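Local coordinates for protein transaminase (Bacillus megaterium, PDB 5G0A) that catalyses amino-group transfer with pyridoxal-5'-phosphate as cofactor, acting as an S-selective omega-transaminase of the class-III aminotransferase family, at residues Pro193-Met197 / Ala245-Tyr251; Ser239-Ala245 / Val436-Arg442. Residues are numbered along the deposited sequence.

Contact 1: Pro193-Met197 / Ala245-Tyr251; sequences PSPNM and AMPPYEY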
loop_
_atom_site.group_PDB
_atom_site.type_symbol
_atom_site.label_atom_id
_atom_site.label_comp_id
_atom_site.label_asym_id
_atom_site.label_seq_id
_atom_site.Cartn_x
_atom_site.Cartn_y
_atom_site.Cartn_z
ATOM N N PRO B 193 -16.359 12.220 6.693
ATOM C CA PRO B 193 -16.465 13.655 7.000
ATOM C C PRO B 193 -16.327 13.963 8.491
ATOM O O PRO B 193 -16.660 13.142 9.341
ATOM C CB PRO B 193 -17.864 14.050 6.499
ATOM C CG PRO B 193 -18.538 12.793 6.050
ATOM C CD PRO B 193 -17.529 11.693 5.960
ATOM N N SER B 194 -15.815 15.139 8.802
ATOM C CA SER B 194 -15.827 15.585 10.181
ATOM C C SER B 194 -17.292 15.785 10.623
ATOM O O SER B 194 -18.172 16.045 9.782
ATOM C CB SER B 194 -15.030 16.882 10.310
ATOM O OG SER B 194 -15.665 17.933 9.632
ATOM N N PRO B 195 -17.560 15.677 11.933
ATOM C CA PRO B 195 -18.919 15.920 12.423
ATOM C C PRO B 195 -19.471 17.309 12.102
ATOM O O PRO B 195 -20.687 17.487 12.083
ATOM C CB PRO B 195 -18.766 15.788 13.944
ATOM C CG PRO B 195 -17.605 14.889 14.122
ATOM C CD PRO B 195 -16.649 15.271 13.026
ATOM N N ASN B 196 -18.592 18.279 11.867
ATOM C CA ASN B 196 -18.993 19.673 11.657
ATOM C C ASN B 196 -19.014 20.104 10.191
ATOM O O ASN B 196 -19.132 21.294 9.894
ATOM C CB ASN B 196 -18.070 20.617 12.440
ATOM C CG ASN B 196 -18.453 20.743 13.908
ATOM O OD1 ASN B 196 -19.476 20.214 14.355
ATOM N ND2 ASN B 196 -17.634 21.465 14.664
ATOM N N MET B 197 -18.893 19.140 9.285
ATOM C CA MET B 197 -18.606 19.437 7.879
ATOM C C MET B 197 -19.765 20.076 7.112
ATOM O O MET B 197 -19.539 20.948 6.267
ATOM C CB MET B 197 -18.125 18.172 7.158
ATOM C CG MET B 197 -17.317 18.447 5.900
ATOM S SD MET B 197 -16.204 17.093 5.481
ATOM C CE MET B 197 -15.404 17.770 4.023
ATOM N N ALA B 245 -12.598 20.958 17.840
ATOM C CA ALA B 245 -13.989 20.954 17.392
ATOM C C ALA B 245 -14.879 20.155 18.331
ATOM O O ALA B 245 -14.426 19.221 19.000
ATOM C CB ALA B 245 -14.094 20.430 15.966
ATOM N N MET B 246 -16.145 20.553 18.390
ATOM C CA MET B 246 -17.147 19.912 19.225
ATOM C C MET B 246 -18.266 19.444 18.304
ATOM O O MET B 246 -18.724 20.213 17.458
ATOM C CB MET B 246 -17.716 20.908 20.239
ATOM C CG MET B 246 -16.806 21.209 21.419
ATOM S SD MET B 246 -16.686 19.804 22.540
ATOM C CE MET B 246 -18.329 19.757 23.272
ATOM N N PRO B 247 -18.707 18.189 18.453
ATOM C CA PRO B 247 -19.723 17.702 17.528
ATOM C C PRO B 247 -21.134 18.128 17.944
ATOM O O PRO B 247 -21.351 18.471 19.108
ATOM C CB PRO B 247 -19.585 16.187 17.650
ATOM C CG PRO B 247 -19.152 15.964 19.061
ATOM C CD PRO B 247 -18.381 17.191 19.490
ATOM N N PRO B 248 -22.095 18.094 16.999
ATOM C CA PRO B 248 -23.494 18.205 17.389
ATOM C C PRO B 248 -23.825 17.032 18.292
ATOM O O PRO B 248 -23.358 15.912 18.045
ATOM C CB PRO B 248 -24.240 18.067 16.059
ATOM C CG PRO B 248 -23.302 17.317 15.167
ATOM C CD PRO B 248 -21.939 17.813 15.559
ATOM N N TYR B 249 -24.601 17.284 19.340
ATOM C CA TYR B 249 -24.908 16.253 20.325
ATOM C C TYR B 249 -25.208 14.893 19.706
ATOM O O TYR B 249 -24.874 13.866 20.278
ATOM C CB TYR B 249 -26.098 16.661 21.214
ATOM C CG TYR B 249 -26.437 15.561 22.185
ATOM C CD1 TYR B 249 -25.692 15.396 23.350
ATOM C CD2 TYR B 249 -27.458 14.642 21.912
ATOM C CE1 TYR B 249 -25.971 14.372 24.235
ATOM C CE2 TYR B 249 -27.738 13.604 22.790
ATOM C CZ TYR B 249 -26.990 13.480 23.948
ATOM O OH TYR B 249 -27.249 12.463 24.839
ATOM N N GLU B 250 -25.874 14.894 18.552
ATOM C CA GLU B 250 -26.406 13.674 17.979
ATOM C C GLU B 250 -25.389 12.788 17.257
ATOM O O GLU B 250 -25.659 11.615 17.008
ATOM C CB GLU B 250 -27.528 13.999 17.005
ATOM C CG GLU B 250 -28.802 13.246 17.323
ATOM C CD GLU B 250 -29.218 13.420 18.770
ATOM O OE1 GLU B 250 -29.441 14.575 19.178
ATOM O OE2 GLU B 250 -29.306 12.405 19.503
ATOM N N TYR B 251 -24.260 13.368 16.888
ATOM C CA TYR B 251 -23.247 12.638 16.100
ATOM C C TYR B 251 -22.801 11.307 16.732
ATOM O O TYR B 251 -22.877 10.249 16.085
ATOM C CB TYR B 251 -22.048 13.551 15.794
ATOM C CG TYR B 251 -20.987 12.827 14.994
ATOM C CD1 TYR B 251 -21.068 12.751 13.597
ATOM C CD2 TYR B 251 -19.934 12.171 15.647
ATOM C CE1 TYR B 251 -20.106 12.057 12.854
ATOM C CE2 TYR B 251 -18.963 11.483 14.922
ATOM C CZ TYR B 251 -19.049 11.430 13.540
ATOM O OH TYR B 251 -18.086 10.747 12.843
HETATM O O HOH W 1 -18.176 10.886 10.286
#
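This is a proline-rich packing of two loops at the margin of the seven-stranded sheet in the PLP-binding domain: 193-197 follows the edge strand 189-192, while the segment 245-251 runs into helix 251-262. P195 is the centrepiece. It is the second residue of the type I turn from S194 to M197, closed by M197 N to S194 O at 3.2 Å, and its CG sits over the face of the Y251 ring in a CH-pi contact, 3.7 Å from the centroid and 8° off the normal. P195 CB rests on P247 CB at 3.8 Å, and P195 O approaches P248 CD at 3.7 Å. N196 also packs against the other loop, between A245 and P248. The Y251 hydroxyl bonds R144 of the same chain and, at 2.6 Å from OH, water 1, which donates to P193 O at 2.9 Å. With three prolines in the interface, none able to donate a backbone hydrogen bond, much of the cohesion is ring packing, and a water joins P193 O to the Y251 hydroxyl.

Contact 2: Ser239-Ala245 / Val436-Arg442; sequences SQGAGSA and VMPNTMR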
loop_
_atom_site.group_PDB
_atom_site.type_symbol
_atom_site.label_atom_id
_atom_site.label_comp_id
_atom_site.label_asym_id
_atom_site.label_seq_id
_atom_site.Cartn_x
_atom_site.Cartn_y
_atom_site.Cartn_z
ATOM N N SER B 239 -14.543 14.951 21.071
ATOM C CA SER B 239 -14.236 16.332 20.804
ATOM C C SER B 239 -12.871 16.285 20.166
ATOM O O SER B 239 -11.920 15.785 20.782
ATOM C CB SER B 239 -14.200 17.126 22.115
ATOM O OG SER B 239 -13.818 18.467 21.891
ATOM N N GLN B 240 -12.768 16.763 18.927
ATOM C CA GLN B 240 -11.473 16.754 18.240
ATOM C C GLN B 240 -10.536 17.664 19.016
ATOM O O GLN B 240 -10.821 18.853 19.178
ATOM C CB GLN B 240 -11.623 17.153 16.765
ATOM C CG GLN B 240 -12.219 16.018 15.928
ATOM C CD GLN B 240 -12.603 16.438 14.519
ATOM O OE1 GLN B 240 -13.191 17.513 14.307
ATOM N NE2 GLN B 240 -12.300 15.578 13.544
ATOM N N GLY B 241 -9.452 17.076 19.531
ATOM C CA GLY B 241 -8.543 17.749 20.462
ATOM C C GLY B 241 -7.669 18.745 19.742
ATOM O O GLY B 241 -7.960 19.944 19.733
ATOM N N ALA B 242 -6.603 18.256 19.117
ATOM C CA ALA B 242 -5.773 19.104 18.262
ATOM C C ALA B 242 -6.615 19.748 17.155
ATOM O O ALA B 242 -6.419 20.927 16.809
ATOM C CB ALA B 242 -4.621 18.300 17.667
ATOM N N GLY B 243 -7.570 18.984 16.621
ATOM C CA GLY B 243 -8.459 19.479 15.549
ATOM C C GLY B 243 -9.446 20.540 16.016
ATOM O O GLY B 243 -10.058 21.240 15.191
ATOM N N SER B 244 -9.625 20.630 17.337
ATOM C CA SER B 244 -10.316 21.767 17.988
ATOM C C SER B 244 -11.765 21.955 17.549
ATOM O O SER B 244 -12.116 22.986 16.963
ATOM C CB SER B 244 -9.535 23.074 17.779
ATOM O OG SER B 244 -8.218 22.958 18.274
ATOM N N ALA B 245 -12.598 20.958 17.840
ATOM C CA ALA B 245 -13.989 20.954 17.392
ATOM C C ALA B 245 -14.879 20.155 18.331
ATOM O O ALA B 245 -14.426 19.221 19.000
ATOM C CB ALA B 245 -14.094 20.430 15.966
ATOM N N VAL B 436 -4.145 25.556 18.946
ATOM C CA VAL B 436 -3.326 24.804 17.985
ATOM C C VAL B 436 -3.729 25.095 16.538
ATOM O O VAL B 436 -2.899 25.038 15.622
ATOM C CB VAL B 436 -3.392 23.292 18.266
ATOM C CG1 VAL B 436 -2.836 22.998 19.645
ATOM C CG2 VAL B 436 -4.812 22.775 18.193
ATOM N N MET B 437 -5.006 25.409 16.353
ATOM C CA MET B 437 -5.570 25.753 15.052
ATOM C C MET B 437 -5.605 27.279 14.949
ATOM O O MET B 437 -5.638 27.967 15.972
ATOM C CB MET B 437 -6.977 25.158 14.906
ATOM C CG MET B 437 -7.014 23.634 14.846
ATOM S SD MET B 437 -6.216 22.876 13.409
ATOM C CE MET B 437 -4.689 22.230 14.096
ATOM N N PRO B 438 -5.589 27.814 13.719
ATOM C CA PRO B 438 -5.389 29.255 13.535
ATOM C C PRO B 438 -6.566 30.140 13.962
ATOM O O PRO B 438 -6.343 31.285 14.383
ATOM C CB PRO B 438 -5.130 29.379 12.027
ATOM C CG PRO B 438 -5.850 28.217 11.430
ATOM C CD PRO B 438 -5.727 27.102 12.432
ATOM N N ASN B 439 -7.795 29.629 13.855
ATOM C CA ASN B 439 -8.994 30.407 14.221
ATOM C C ASN B 439 -9.705 29.934 15.477
ATOM O O ASN B 439 -10.841 30.335 15.733
ATOM C CB ASN B 439 -10.032 30.370 13.086
ATOM C CG ASN B 439 -9.454 30.757 11.750
ATOM O OD1 ASN B 439 -8.891 31.842 11.595
ATOM N ND2 ASN B 439 -9.593 29.870 10.768
ATOM N N THR B 440 -9.062 29.068 16.258
ATOM C CA THR B 440 -9.781 28.403 17.323
ATOM C C THR B 440 -8.891 28.266 18.528
ATOM O O THR B 440 -7.827 27.670 18.452
ATOM C CB THR B 440 -10.243 26.989 16.895
ATOM O OG1 THR B 440 -10.773 27.037 15.556
ATOM C CG2 THR B 440 -11.299 26.446 17.866
ATOM N N MET B 441 -9.331 28.836 19.631
ATOM C CA MET B 441 -8.659 28.647 20.898
ATOM C C MET B 441 -8.982 27.283 21.447
ATOM O O MET B 441 -10.092 26.801 21.270
ATOM C CB MET B 441 -9.191 29.674 21.851
ATOM C CG MET B 441 -9.214 31.009 21.164
ATOM S SD MET B 441 -7.826 31.917 21.787
ATOM C CE MET B 441 -8.723 32.430 23.241
ATOM N N ARG B 442 -8.012 26.703 22.155
ATOM C CA ARG B 442 -8.165 25.410 22.801
ATOM C C ARG B 442 -7.607 25.597 24.209
ATOM O O ARG B 442 -6.392 25.681 24.409
ATOM C CB ARG B 442 -7.378 24.324 22.051
ATOM C CG ARG B 442 -7.881 22.906 22.315
ATOM C CD ARG B 442 -9.046 22.642 21.372
ATOM N NE ARG B 442 -9.673 21.318 21.398
ATOM C CZ ARG B 442 -10.772 21.025 22.091
ATOM N NH1 ARG B 442 -11.325 21.941 22.892
ATOM N NH2 ARG B 442 -11.317 19.818 21.993
HETATM O O HOH W 2 -6.925 25.269 18.640
#
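Within the fold type I aminotransferase architecture, this buried contact ties the loop after strand 231-236 of the large domain to the edge strand 440-443 of a three-stranded antiparallel sheet near the C-terminus. R442, the residue most covered, reaches with its side chain to the start of the type I turn G241 to S244 and the residues before it. R442 NE gives a well-formed hydrogen bond to G241 O at 2.8 Å, while R442 NH2 makes two weak ones, to S239 OG at 2.8 Å and to Q240 O at 3.0 Å. G241 O does double duty, since it also accepts S244 N at 3.0 Å to close the turn. That turn borders the cofactor site: G241 N bonds E237, a residue of the PLP pocket. S244, next most buried, takes left-handed backbone angles (61/63) at the end of the turn, and its CA-to-CB bond points toward 436-442. S244 OG sits 3.2 Å from R442 CD, and S244 CB packs on T440 CG2 at 3.8 Å. Water 2 completes the joint: 2.7 Å from S244 OG, it accepts from M437 N at 3.0 Å and donates to T440 O at 2.6 Å.

A245 belongs to both contacts, and the continuous run 239-251, which ends at the start of helix 251-262, serves them in turn: its first half reaches the C-terminal strand of contact 2, its second half the loop beyond strand 189-192 in contact 1. The sites, with centres 13 Å apart, touch where M246 SD lies 3.2 Å from S239 OG. Contact 2 is the deeper, about 10 Å between its centre and that of the chain, against about 17 Å for the partly buried contact 1. Chemistry follows place. The inner joint, between distant parts of the sequence, holds a buried arginine by hydrogen bonds to oxygen, two of them weak; the outer one, linking two loops that follow strands of the same sheet, relies on proline and aromatic surfaces. Each includes a bridging water.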